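Local coordinates for protein RE68036p (Drosophila melanogaster, PDB 1SQH) that is experimentally uncharacterised but probably transfers acyl groups, perhaps to glycine, as a member of the acetyltransferase superfamily, at residues D19-L24 with G80-L85; Y36-N41 with L64-Y69; D101-L106 with L129-R134; F153-S158 with A281-I286; S232-L237 with L251-M256. One frame throughout, in Å; residues are numbered along the deposited sequence.

Overall arrangement
From the N terminus, helix 15-29 opens contact 1, which strand 82-87 closes. Nested within that loop, contact 2 joins helix 34-51 to strand 67-71 and the residues leading into it; this strand is a neighbour of 82-87 in the eight-stranded sheet. Contact 3 follows in series and ties helix 104-112 to helix 129-141, touching contact 1 through Thr81 and Glu105. Contact 4 closes the longest loop, from strand 147-157 of the same sheet to helix 277-286. Contact 5 lies inside it, with strand 234-239 against helix 248-263, and packs on contact 4 through Ile286 and Ala253. Asn41 of contact 2 probably hydrogen-bonds Ser232 of contact 5, linking the two halves.

Contact 1 (D19-L24 with G80-L85); sequences DELLDL and GTYVSL
Gly80 meets Leu21 through its carbonyl: one methyl of the leucine, CD1, lies 4.0 Å from Gly80 O, a van der Waals approach to a polar atom. Here the chain has just left the short helix 76-79, and the positive phi of Gly80 (63°) is a turn that a residue without a side chain adopts easily. This is where the backbones lie nearest, Leu21 CA and Gly80 CA 6.7 Å apart. Gly80 O is not left to the leucine alone, because Tyr25 OH hydrogen-bonds it from the next turn of helix 15-29. Thr81 turns its CB away from the helix and sends its hydroxyl to Ser97 and Glu105.

At Tyr82 the strand begins, and its CB points back toward the helix. The other leucine methyl, CD2, rests 3.8 Å from Tyr82 CB and 4.0 Å from Tyr82 CG, so it touches the root of the aromatic side chain, which crosses the leucine at about a right angle. With CG opposite the backbone N (chi1 -174°), Leu21 stretches from its helix and straddles the turn, one methyl for each of the two residues. The far end of the tyrosine belongs elsewhere: its OH bonds to Ser94 and His35, while Leu38 covers part of the side chain.

Helix 15-29 thus packs on the sheet of the N-terminal acetyltransferase-like half. A branched, wholly apolar leucine suits this buried joint, since the polar groups beside it are satisfied by other partners and the contact itself rests on dispersion and the exclusion of water.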
# COMPACT_ATOMS: atom_id res chain seq x y z
N ASP A 19 18.14 0.18 2.86
CA ASP A 19 18.58 0.43 1.50
C ASP A 19 19.13 -0.85 0.88
O ASP A 19 18.83 -1.16 -0.28
CB ASP A 19 19.62 1.55 1.49
CG ASP A 19 18.97 2.93 1.48
OD1 ASP A 19 19.59 3.87 2.02
OD2 ASP A 19 17.85 3.08 0.93
N GLU A 20 19.92 -1.60 1.65
CA GLU A 20 20.47 -2.86 1.13
C GLU A 20 19.33 -3.85 0.91
O GLU A 20 19.33 -4.59 -0.06
CB GLU A 20 21.46 -3.47 2.12
CG GLU A 20 22.83 -2.83 2.15
CD GLU A 20 23.79 -3.57 3.06
OE1 GLU A 20 24.04 -3.08 4.19
OE2 GLU A 20 24.28 -4.65 2.66
N LEU A 21 18.38 -3.85 1.83
CA LEU A 21 17.23 -4.75 1.71
C LEU A 21 16.49 -4.44 0.41
O LEU A 21 16.04 -5.35 -0.29
CB LEU A 21 16.30 -4.54 2.89
CG LEU A 21 15.11 -5.50 3.00
CD1 LEU A 21 15.59 -6.95 3.12
CD2 LEU A 21 14.27 -5.09 4.20
N LEU A 22 16.37 -3.15 0.11
CA LEU A 22 15.70 -2.68 -1.10
C LEU A 22 16.39 -3.19 -2.37
O LEU A 22 15.72 -3.66 -3.29
CB LEU A 22 15.66 -1.15 -1.10
CG LEU A 22 15.24 -0.42 -2.39
CD1 LEU A 22 13.81 -0.78 -2.77
CD2 LEU A 22 15.34 1.08 -2.17
N ASP A 23 17.72 -3.09 -2.44
CA ASP A 23 18.41 -3.55 -3.64
C ASP A 23 18.45 -5.07 -3.74
O ASP A 23 18.53 -5.63 -4.84
CB ASP A 23 19.84 -3.02 -3.71
CG ASP A 23 20.51 -3.34 -5.03
OD1 ASP A 23 20.06 -2.81 -6.06
OD2 ASP A 23 21.47 -4.14 -5.04
N LEU A 24 18.40 -5.75 -2.60
CA LEU A 24 18.39 -7.20 -2.60
C LEU A 24 17.14 -7.67 -3.31
O LEU A 24 17.19 -8.58 -4.14
CB LEU A 24 18.37 -7.76 -1.19
CG LEU A 24 19.68 -7.93 -0.45
CD1 LEU A 24 19.36 -8.61 0.88
CD2 LEU A 24 20.66 -8.77 -1.27
N GLY A 80 16.60 -12.45 2.61
CA GLY A 80 15.78 -11.25 2.53
C GLY A 80 14.70 -11.19 3.60
O GLY A 80 13.71 -10.48 3.46
N THR A 81 14.90 -11.94 4.67
CA THR A 81 13.93 -12.01 5.77
C THR A 81 13.70 -10.66 6.45
O THR A 81 14.63 -10.06 7.00
CB THR A 81 14.37 -13.07 6.82
OG1 THR A 81 14.54 -14.34 6.18
CG2 THR A 81 13.31 -13.23 7.91
N TYR A 82 12.46 -10.19 6.42
CA TYR A 82 12.16 -8.92 7.05
C TYR A 82 10.73 -8.85 7.56
O TYR A 82 9.85 -9.62 7.16
CB TYR A 82 12.40 -7.77 6.06
CG TYR A 82 11.18 -7.38 5.27
CD1 TYR A 82 10.36 -6.33 5.68
CD2 TYR A 82 10.82 -8.08 4.12
CE1 TYR A 82 9.22 -5.98 4.97
CE2 TYR A 82 9.68 -7.73 3.39
CZ TYR A 82 8.88 -6.69 3.82
OH TYR A 82 7.75 -6.35 3.10
N VAL A 83 10.51 -7.92 8.47
CA VAL A 83 9.20 -7.69 9.03
C VAL A 83 9.18 -6.20 9.25
O VAL A 83 10.12 -5.64 9.84
CB VAL A 83 8.99 -8.42 10.41
CG1 VAL A 83 7.63 -8.03 11.00
CG2 VAL A 83 9.08 -9.93 10.24
N SER A 84 8.14 -5.56 8.74
CA SER A 84 7.99 -4.12 8.92
C SER A 84 6.78 -3.86 9.80
O SER A 84 5.81 -4.64 9.82
CB SER A 84 7.80 -3.43 7.56
OG SER A 84 6.75 -4.04 6.84
N LEU A 85 6.85 -2.77 10.57
CA LEU A 85 5.77 -2.38 11.45
C LEU A 85 5.38 -0.95 11.10
O LEU A 85 6.24 -0.07 11.01
CB LEU A 85 6.22 -2.47 12.91
CG LEU A 85 6.45 -3.89 13.45
CD1 LEU A 85 6.90 -3.82 14.91
CD2 LEU A 85 5.16 -4.70 13.35

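Contact 2 (Y36-N41 with L64-Y69); sequences YLLLYN and LRKQFY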
# COMPACT_ATOMS: atom_id res chain seq x y z
N TYR A 36 9.57 -5.08 -3.27
CA TYR A 36 10.53 -4.09 -3.72
C TYR A 36 9.81 -2.73 -3.78
O TYR A 36 10.35 -1.71 -3.35
CB TYR A 36 11.05 -4.43 -5.13
CG TYR A 36 11.61 -3.22 -5.85
CD1 TYR A 36 12.86 -2.71 -5.51
CD2 TYR A 36 10.86 -2.56 -6.83
CE1 TYR A 36 13.36 -1.57 -6.13
CE2 TYR A 36 11.35 -1.41 -7.45
CZ TYR A 36 12.60 -0.92 -7.10
OH TYR A 36 13.11 0.19 -7.73
N LEU A 37 8.58 -2.74 -4.30
CA LEU A 37 7.80 -1.51 -4.43
C LEU A 37 7.54 -0.87 -3.07
O LEU A 37 7.65 0.35 -2.92
CB LEU A 37 6.49 -1.79 -5.17
CG LEU A 37 6.78 -2.05 -6.66
CD1 LEU A 37 5.53 -2.49 -7.42
CD2 LEU A 37 7.36 -0.77 -7.26
N LEU A 38 7.22 -1.71 -2.09
CA LEU A 38 6.97 -1.27 -0.74
C LEU A 38 8.24 -0.62 -0.18
O LEU A 38 8.18 0.49 0.37
CB LEU A 38 6.54 -2.47 0.11
CG LEU A 38 6.57 -2.50 1.64
CD1 LEU A 38 6.39 -1.12 2.22
CD2 LEU A 38 5.47 -3.44 2.13
N LEU A 39 9.37 -1.30 -0.35
CA LEU A 39 10.66 -0.80 0.13
C LEU A 39 11.02 0.48 -0.63
O LEU A 39 11.44 1.48 -0.04
CB LEU A 39 11.74 -1.86 -0.06
CG LEU A 39 12.12 -2.76 1.13
CD1 LEU A 39 10.89 -3.19 1.89
CD2 LEU A 39 12.90 -3.98 0.62
N TYR A 40 10.86 0.42 -1.94
CA TYR A 40 11.13 1.58 -2.78
C TYR A 40 10.27 2.77 -2.31
O TYR A 40 10.77 3.88 -2.12
CB TYR A 40 10.79 1.25 -4.23
CG TYR A 40 10.70 2.47 -5.10
CD1 TYR A 40 11.83 3.02 -5.68
CD2 TYR A 40 9.47 3.11 -5.31
CE1 TYR A 40 11.75 4.17 -6.47
CE2 TYR A 40 9.38 4.25 -6.08
CZ TYR A 40 10.52 4.78 -6.66
OH TYR A 40 10.42 5.90 -7.47
N ASN A 41 8.98 2.52 -2.13
CA ASN A 41 8.08 3.57 -1.71
C ASN A 41 8.45 4.19 -0.37
O ASN A 41 8.53 5.43 -0.25
CB ASN A 41 6.64 3.06 -1.65
CG ASN A 41 5.67 4.13 -1.24
OD1 ASN A 41 5.31 5.00 -2.02
ND2 ASN A 41 5.26 4.09 0.02
N LEU A 64 3.15 7.72 7.34
CA LEU A 64 4.09 7.72 6.22
C LEU A 64 5.45 7.12 6.61
O LEU A 64 6.44 7.26 5.89
CB LEU A 64 4.28 9.16 5.72
CG LEU A 64 3.38 9.63 4.57
CD1 LEU A 64 1.94 9.23 4.84
CD2 LEU A 64 3.50 11.14 4.40
N ARG A 65 5.49 6.44 7.76
CA ARG A 65 6.72 5.83 8.25
C ARG A 65 6.58 4.33 8.43
O ARG A 65 5.47 3.81 8.54
CB ARG A 65 7.13 6.44 9.60
CG ARG A 65 7.00 7.97 9.71
CD ARG A 65 7.54 8.67 8.48
NE ARG A 65 8.84 9.31 8.66
CZ ARG A 65 9.01 10.53 9.13
NH1 ARG A 65 7.97 11.27 9.50
NH2 ARG A 65 10.23 11.04 9.21
N LYS A 66 7.71 3.63 8.46
CA LYS A 66 7.72 2.19 8.68
C LYS A 66 9.02 1.82 9.38
O LYS A 66 10.06 2.44 9.14
CB LYS A 66 7.62 1.42 7.36
CG LYS A 66 6.25 1.38 6.71
CD LYS A 66 6.21 0.31 5.60
CE LYS A 66 4.88 0.31 4.85
NZ LYS A 66 4.65 1.61 4.15
N GLN A 67 8.98 0.82 10.24
CA GLN A 67 10.18 0.37 10.93
C GLN A 67 10.44 -1.07 10.50
O GLN A 67 9.65 -1.97 10.79
CB GLN A 67 9.98 0.47 12.44
CG GLN A 67 9.79 1.90 12.92
CD GLN A 67 8.87 2.00 14.12
OE1 GLN A 67 7.64 1.84 13.99
NE2 GLN A 67 9.44 2.26 15.29
N PHE A 68 11.54 -1.26 9.79
CA PHE A 68 11.89 -2.58 9.29
C PHE A 68 12.73 -3.35 10.29
O PHE A 68 13.54 -2.76 11.01
CB PHE A 68 12.64 -2.41 7.96
CG PHE A 68 11.80 -1.82 6.86
CD1 PHE A 68 10.94 -2.63 6.11
CD2 PHE A 68 11.83 -0.45 6.59
CE1 PHE A 68 10.13 -2.09 5.11
CE2 PHE A 68 11.02 0.10 5.60
CZ PHE A 68 10.17 -0.73 4.85
N TYR A 69 12.53 -4.66 10.35
CA TYR A 69 13.28 -5.51 11.28
C TYR A 69 13.73 -6.80 10.62
O TYR A 69 13.23 -7.17 9.56
CB TYR A 69 12.43 -5.90 12.49
CG TYR A 69 11.83 -4.76 13.28
CD1 TYR A 69 10.69 -4.10 12.83
CD2 TYR A 69 12.39 -4.36 14.48
CE1 TYR A 69 10.11 -3.07 13.58
CE2 TYR A 69 11.83 -3.33 15.24
CZ TYR A 69 10.69 -2.69 14.79
OH TYR A 69 10.12 -1.69 15.53
O HOH W 1 5.66 1.88 1.43
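One water molecule is gripped by three groups from the two segments. Lys66 NZ donates to it over 2.9 Å, Asn41 ND2 donates over 2.7 Å, and the water in turn gives a proton to Leu38 O at 3.1 Å. Lys66 NZ also bonds to Gln42 OE1, and Asn41 OD1 to Ser232 OG, so both polar side chains are fixed at more than one point.

The lysine earns its place by its length. Its chain runs extended and then bends at the last torsion (chi4 62°), turning the ammonium toward the water while the methylenes lie against Leu38. That packing is tight: Lys66 CE is only 3.4 Å from Leu38 CD1. Two residues on, Phe68 also points its CB toward helix 34-51, and Leu39 CD1 meets the ring obliquely near CE1, 3.5 Å away. Leu21 and Leu22 of helix 15-29 press on the same Leu39.

Helix 34-51 is thereby laid on strand 67-71 and the residues leading into it, in the N-terminal acetyltransferase-like half. The joint is amphipathic: leucines and phenylalanine make its dry part, and beside them the lysine's charge is probably eased by the water and Gln42.

Contact 3 (D101-L106 with L129-R134); sequences DGAAEL and LGFCNR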
# COMPACT_ATOMS: atom_id res chain seq x y z
N ASP A 101 12.56 -23.64 2.28
CA ASP A 101 11.78 -24.71 2.91
C ASP A 101 11.06 -24.34 4.20
O ASP A 101 11.60 -24.50 5.30
CB ASP A 101 12.69 -25.93 3.15
CG ASP A 101 11.98 -27.06 3.86
OD1 ASP A 101 11.95 -27.06 5.11
OD2 ASP A 101 11.45 -27.95 3.16
N GLY A 102 9.84 -23.85 4.06
CA GLY A 102 9.05 -23.46 5.22
C GLY A 102 9.46 -22.12 5.79
O GLY A 102 8.82 -21.60 6.71
N ALA A 103 10.54 -21.54 5.26
CA ALA A 103 11.02 -20.25 5.72
C ALA A 103 11.11 -20.23 7.24
O ALA A 103 10.47 -19.40 7.91
CB ALA A 103 10.09 -19.15 5.23
N ALA A 104 11.90 -21.15 7.79
CA ALA A 104 12.07 -21.26 9.24
C ALA A 104 12.44 -19.92 9.90
O ALA A 104 11.80 -19.49 10.87
CB ALA A 104 13.14 -22.30 9.54
N GLU A 105 13.48 -19.28 9.37
CA GLU A 105 13.95 -18.01 9.90
C GLU A 105 12.83 -17.00 10.10
O GLU A 105 12.75 -16.34 11.13
CB GLU A 105 15.02 -17.42 8.98
CG GLU A 105 15.58 -16.10 9.44
CD GLU A 105 16.80 -15.69 8.64
OE1 GLU A 105 17.88 -16.27 8.89
OE2 GLU A 105 16.69 -14.80 7.77
N LEU A 106 11.96 -16.89 9.10
CA LEU A 106 10.84 -15.96 9.17
C LEU A 106 9.89 -16.30 10.32
O LEU A 106 9.60 -15.45 11.16
CB LEU A 106 10.07 -15.96 7.85
CG LEU A 106 8.72 -15.22 7.85
CD1 LEU A 106 8.93 -13.74 8.11
CD2 LEU A 106 8.01 -15.43 6.52
N LEU A 129 0.29 -16.00 -0.24
CA LEU A 129 -0.63 -17.12 -0.05
C LEU A 129 -0.01 -18.28 0.72
O LEU A 129 -0.72 -19.05 1.37
CB LEU A 129 -1.13 -17.61 -1.41
CG LEU A 129 -1.99 -16.58 -2.15
CD1 LEU A 129 -2.36 -17.08 -3.53
CD2 LEU A 129 -3.23 -16.28 -1.33
N GLY A 130 1.31 -18.41 0.67
CA GLY A 130 1.96 -19.50 1.36
C GLY A 130 2.18 -19.26 2.84
O GLY A 130 2.63 -20.16 3.55
N PHE A 131 1.87 -18.05 3.31
CA PHE A 131 2.04 -17.72 4.72
C PHE A 131 0.69 -17.54 5.40
O PHE A 131 0.60 -17.52 6.63
CB PHE A 131 2.82 -16.41 4.91
CG PHE A 131 4.21 -16.42 4.33
CD1 PHE A 131 5.04 -17.54 4.46
CD2 PHE A 131 4.72 -15.29 3.70
CE1 PHE A 131 6.36 -17.52 3.96
CE2 PHE A 131 6.03 -15.25 3.20
CZ PHE A 131 6.85 -16.38 3.33
N CYS A 132 -0.37 -17.40 4.61
CA CYS A 132 -1.70 -17.16 5.15
C CYS A 132 -2.23 -18.14 6.21
O CYS A 132 -2.59 -17.72 7.31
CB CYS A 132 -2.71 -17.04 4.01
SG CYS A 132 -2.54 -15.50 3.04
N ASN A 133 -2.27 -19.43 5.88
CA ASN A 133 -2.80 -20.42 6.82
C ASN A 133 -2.01 -20.45 8.13
O ASN A 133 -2.58 -20.33 9.22
CB ASN A 133 -2.81 -21.82 6.19
CG ASN A 133 -3.72 -22.80 6.94
OD1 ASN A 133 -4.94 -22.63 6.96
ND2 ASN A 133 -3.12 -23.82 7.55
N ARG A 134 -0.70 -20.61 8.02
CA ARG A 134 0.12 -20.67 9.21
C ARG A 134 0.02 -19.41 10.06
O ARG A 134 -0.08 -19.50 11.28
CB ARG A 134 1.58 -20.94 8.84
CG ARG A 134 2.47 -21.16 10.04
CD ARG A 134 3.84 -21.70 9.65
NE ARG A 134 4.66 -21.92 10.84
CZ ARG A 134 5.88 -22.42 10.83
NH1 ARG A 134 6.46 -22.78 9.69
NH2 ARG A 134 6.54 -22.57 11.98
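Chi1 of -60° sets the ring of Phe131 beside its own backbone N, and chi1 of 169° swings Leu106 CG opposite its backbone N, which brings Leu106 CD2 over the ring as the two side chains cross at a slant. They belong to successive helices of an alpha/beta fold: helix 104-112 lies in the beta-alpha-beta crossover between the parallel strands 91-96 and 123-128, and helix 129-141 follows the second of them, an order that recurs in acetyltransferases of this superfamily.

Leu106 CD2 sits over one face of the Phe131 ring in a CH-pi contact, 3.8 Å from the centroid and 22° off the normal. It is displaced toward the rim, which brings it to 3.5 Å from Phe131 CZ. A serine in place of Phe131 would probably leave this methyl without its aromatic floor and open a gap between the helices. Ala103, at the N-cap position, adds its small CB at 4.3 Å from Phe131 CE1; a side chain this short lets the turn approach the ring. Gly102 before it takes a positive phi (78°), as glycine readily does.

On the exposed side Arg134 stretches out fully from CG to NE. Its guanidinium is engaged by a salt bridge to Glu111 and a cation-pi contact with Trp107, while Arg134 NH1 comes obliquely within 4.0 Å of Gly102 O, too long for a hydrogen bond.

Contact 4 (F153-S158 with A281-I286); sequences FGMVLS and ALLKRI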
# COMPACT_ATOMS: atom_id res chain seq x y z
N PHE A 153 -5.99 -8.63 -5.52
CA PHE A 153 -5.20 -8.89 -6.72
C PHE A 153 -4.16 -7.79 -6.87
O PHE A 153 -4.47 -6.60 -6.72
CB PHE A 153 -6.06 -8.91 -8.00
CG PHE A 153 -7.06 -10.04 -8.07
CD1 PHE A 153 -6.85 -11.23 -7.37
CD2 PHE A 153 -8.20 -9.91 -8.86
CE1 PHE A 153 -7.77 -12.28 -7.47
CE2 PHE A 153 -9.12 -10.96 -8.97
CZ PHE A 153 -8.90 -12.14 -8.26
N GLY A 154 -2.92 -8.19 -7.12
CA GLY A 154 -1.86 -7.23 -7.35
C GLY A 154 -1.79 -7.03 -8.86
O GLY A 154 -1.25 -7.88 -9.58
N MSE A 155 -2.34 -5.92 -9.36
CA MSE A 155 -2.34 -5.62 -10.80
C MSE A 155 -1.07 -4.85 -11.16
O MSE A 155 -0.67 -3.93 -10.44
CB MSE A 155 -3.57 -4.79 -11.19
CG MSE A 155 -4.45 -5.48 -12.25
SE MSE A 155 -5.29 -7.03 -11.45
CE MSE A 155 -5.64 -6.19 -9.74
N VAL A 156 -0.44 -5.23 -12.28
CA VAL A 156 0.82 -4.62 -12.72
C VAL A 156 0.85 -4.08 -14.15
O VAL A 156 0.35 -4.70 -15.08
CB VAL A 156 2.00 -5.63 -12.56
CG1 VAL A 156 3.32 -5.00 -12.99
CG2 VAL A 156 2.09 -6.10 -11.12
N LEU A 157 1.46 -2.91 -14.30
CA LEU A 157 1.60 -2.26 -15.60
C LEU A 157 3.04 -1.74 -15.68
O LEU A 157 3.49 -1.01 -14.79
CB LEU A 157 0.62 -1.09 -15.72
CG LEU A 157 0.66 -0.30 -17.04
CD1 LEU A 157 0.04 -1.11 -18.18
CD2 LEU A 157 -0.11 1.00 -16.82
N SER A 158 3.76 -2.14 -16.73
CA SER A 158 5.15 -1.72 -16.88
C SER A 158 5.28 -0.20 -16.91
O SER A 158 4.33 0.52 -17.21
CB SER A 158 5.76 -2.33 -18.14
OG SER A 158 5.24 -1.72 -19.31
N ALA A 281 -11.57 -4.72 -14.31
CA ALA A 281 -11.87 -4.54 -15.72
C ALA A 281 -11.31 -3.25 -16.30
O ALA A 281 -10.72 -3.27 -17.38
CB ALA A 281 -13.37 -4.61 -15.95
N LEU A 282 -11.50 -2.12 -15.61
CA LEU A 282 -10.99 -0.85 -16.14
C LEU A 282 -9.46 -0.80 -16.07
O LEU A 282 -8.82 -0.15 -16.89
CB LEU A 282 -11.61 0.35 -15.41
CG LEU A 282 -11.30 0.71 -13.95
CD1 LEU A 282 -10.02 1.56 -13.87
CD2 LEU A 282 -12.47 1.53 -13.40
N LEU A 283 -8.88 -1.50 -15.10
CA LEU A 283 -7.42 -1.49 -15.01
C LEU A 283 -6.87 -2.34 -16.13
O LEU A 283 -5.82 -2.05 -16.70
CB LEU A 283 -6.95 -2.03 -13.66
CG LEU A 283 -7.08 -1.07 -12.48
CD1 LEU A 283 -6.69 -1.79 -11.21
CD2 LEU A 283 -6.20 0.15 -12.72
N LYS A 284 -7.59 -3.41 -16.44
CA LYS A 284 -7.18 -4.32 -17.48
C LYS A 284 -7.22 -3.61 -18.83
O LYS A 284 -6.32 -3.80 -19.65
CB LYS A 284 -8.11 -5.52 -17.50
CG LYS A 284 -7.43 -6.82 -17.82
CD LYS A 284 -8.42 -7.96 -17.63
CE LYS A 284 -7.72 -9.30 -17.47
NZ LYS A 284 -8.73 -10.35 -17.16
N ARG A 285 -8.25 -2.80 -19.06
CA ARG A 285 -8.42 -2.07 -20.32
C ARG A 285 -7.26 -1.09 -20.55
O ARG A 285 -6.88 -0.83 -21.69
CB ARG A 285 -9.75 -1.32 -20.31
CG ARG A 285 -10.14 -0.71 -21.65
CD ARG A 285 -11.44 0.09 -21.54
NE ARG A 285 -11.94 0.49 -22.86
CZ ARG A 285 -11.49 1.53 -23.57
NH1 ARG A 285 -10.53 2.30 -23.09
NH2 ARG A 285 -12.00 1.78 -24.77
N ILE A 286 -6.72 -0.56 -19.47
CA ILE A 286 -5.60 0.36 -19.58
C ILE A 286 -4.32 -0.42 -19.88
O ILE A 286 -3.36 0.14 -20.43
CB ILE A 286 -5.43 1.17 -18.27
CG1 ILE A 286 -6.56 2.20 -18.17
CG2 ILE A 286 -4.06 1.83 -18.22
CD1 ILE A 286 -6.67 2.90 -16.84
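This is a purely apolar strand-on-helix contact in which the end of strand 147-157 meets helix 277-286 over the eight-stranded sheet. Two pairs of side chains make it, Met155 with Leu283 and Leu157 with Ile286. Met155 and Leu157 lie two apart in an extended strand and so turn their CB atoms to the same face, while Leu283 and Ile286, three apart, lie nearly one helical turn from each other. The two spacings are similar enough for the pairs to sit side by side.

Met155, a selenomethionine in the crystal, touches with the base of its chain: its CB is 4.3 Å from Leu283 CD1. The same leucine also rests on Ala270 and Ile272 of the edge strand 268-273.

Helix 277-286 connects strand 268-273 to strand 289-299, and strand 147-157 lies between those two, antiparallel to each. In the usual acetyltransferase fold the place between such a pair is filled by the last strand of the same domain; here a strand from earlier in the chain fills it, consistent with an exchange of strands between two related halves.

At the strand's end Leu157 holds CG opposite its backbone N (chi1 179°) and extends CD2 to 4.3 Å from Ile286 CG2. The beta-branched isoleucine suits a position with two neighbours, since its CG2 branch faces the strand while its longer arm leads away to Ala253 and Ala254 of helix 248-263. Just past Leu157 the strand gives way to a helix, whose start is capped by the hydroxyl of Ser158 at Asp161 N.

Contact 5 (S232-L237 with L251-M256); sequences SGLGML and LLAAAM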
# COMPACT_ATOMS: atom_id res chain seq x y z
N SER A 232 3.53 3.24 -4.32
CA SER A 232 3.80 4.23 -5.37
C SER A 232 2.95 3.99 -6.60
O SER A 232 3.21 4.57 -7.66
CB SER A 232 5.28 4.24 -5.75
OG SER A 232 6.07 4.70 -4.67
N GLY A 233 1.95 3.14 -6.44
CA GLY A 233 1.04 2.82 -7.53
C GLY A 233 -0.30 3.53 -7.33
O GLY A 233 -0.36 4.57 -6.69
N LEU A 234 -1.36 2.95 -7.86
CA LEU A 234 -2.70 3.54 -7.76
C LEU A 234 -3.48 3.01 -6.58
O LEU A 234 -3.36 1.84 -6.22
CB LEU A 234 -3.52 3.26 -9.03
CG LEU A 234 -3.44 4.16 -10.27
CD1 LEU A 234 -2.01 4.55 -10.56
CD2 LEU A 234 -4.07 3.41 -11.45
N GLY A 235 -4.31 3.87 -5.99
CA GLY A 235 -5.13 3.45 -4.87
C GLY A 235 -6.31 4.36 -4.55
O GLY A 235 -6.40 5.49 -5.04
N MSE A 236 -7.22 3.84 -3.74
CA MSE A 236 -8.41 4.56 -3.29
C MSE A 236 -9.22 5.25 -4.38
O MSE A 236 -9.73 6.36 -4.17
CB MSE A 236 -8.00 5.59 -2.24
CG MSE A 236 -7.45 4.98 -0.97
SE MSE A 236 -6.10 6.09 -0.17
CE MSE A 236 -4.59 5.42 -1.21
N LEU A 237 -9.34 4.60 -5.53
CA LEU A 237 -10.10 5.17 -6.63
C LEU A 237 -11.57 5.15 -6.26
O LEU A 237 -12.05 4.20 -5.66
CB LEU A 237 -9.91 4.35 -7.91
CG LEU A 237 -10.81 4.74 -9.10
CD1 LEU A 237 -10.47 6.16 -9.53
CD2 LEU A 237 -10.62 3.77 -10.27
N LEU A 251 -10.76 7.20 -16.54
CA LEU A 251 -9.99 8.40 -16.83
C LEU A 251 -8.99 8.65 -15.70
O LEU A 251 -7.81 8.90 -15.94
CB LEU A 251 -10.92 9.61 -17.01
CG LEU A 251 -10.26 10.89 -17.55
CD1 LEU A 251 -11.29 11.74 -18.26
CD2 LEU A 251 -9.62 11.65 -16.42
N LEU A 252 -9.46 8.59 -14.45
CA LEU A 252 -8.57 8.80 -13.32
C LEU A 252 -7.42 7.81 -13.37
O LEU A 252 -6.25 8.20 -13.34
CB LEU A 252 -9.31 8.63 -11.97
CG LEU A 252 -10.01 9.83 -11.30
CD1 LEU A 252 -9.12 11.07 -11.39
CD2 LEU A 252 -11.32 10.10 -11.97
N ALA A 253 -7.74 6.53 -13.49
CA ALA A 253 -6.70 5.51 -13.53
C ALA A 253 -5.67 5.73 -14.64
O ALA A 253 -4.47 5.53 -14.43
CB ALA A 253 -7.32 4.11 -13.65
N ALA A 254 -6.13 6.13 -15.81
CA ALA A 254 -5.19 6.35 -16.91
C ALA A 254 -4.30 7.55 -16.61
O ALA A 254 -3.07 7.46 -16.71
CB ALA A 254 -5.96 6.56 -18.23
N ALA A 255 -4.91 8.66 -16.20
CA ALA A 255 -4.17 9.88 -15.90
C ALA A 255 -3.14 9.67 -14.79
O ALA A 255 -1.96 10.01 -14.95
CB ALA A 255 -5.13 10.99 -15.52
N MSE A 256 -3.58 9.10 -13.67
CA MSE A 256 -2.64 8.86 -12.57
C MSE A 256 -1.48 7.95 -13.01
O MSE A 256 -0.33 8.19 -12.65
CB MSE A 256 -3.36 8.24 -11.38
CG MSE A 256 -2.50 8.14 -10.15
SE MSE A 256 -2.27 9.87 -9.29
CE MSE A 256 -0.69 10.44 -10.23
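Leu234 is the main bump of this contact, and the hollow that takes it lies on helix 248-263 between Ala253 and Met256, one turn apart. Its CD2 enters on the alanine side, 3.7 Å from Ala253 O and 4.0 Å from Ala253 CB, where a mere methyl leaves room for it. The other branch, CD1, lies 3.6 Å from Met256 CG, and the two side chains slide past one another in opposite directions. Met256, a selenomethionine, bends after CG and carries its selenium away from the strand.

The strand and helix segments run nearly antiparallel, at 153° with axes 9.7 Å apart. In this superfamily the loop between such a strand and helix commonly holds the pyrophosphate of coenzyme A, so a similar role is possible here. Met236 has a left-handed helical backbone (phi 49°, psi 38°) that puts a kink in the strand, consistent with the beta bulge common at this point of the fold, and it lets Leu237, three residues after Leu234, face the helix too.

Replacing Leu234 by a glycine is likely to leave the hollow between Ala253 and Met256 unfilled. Farther along, the second bump, Leu237 CD1, settles 3.7 Å from Leu252 CB.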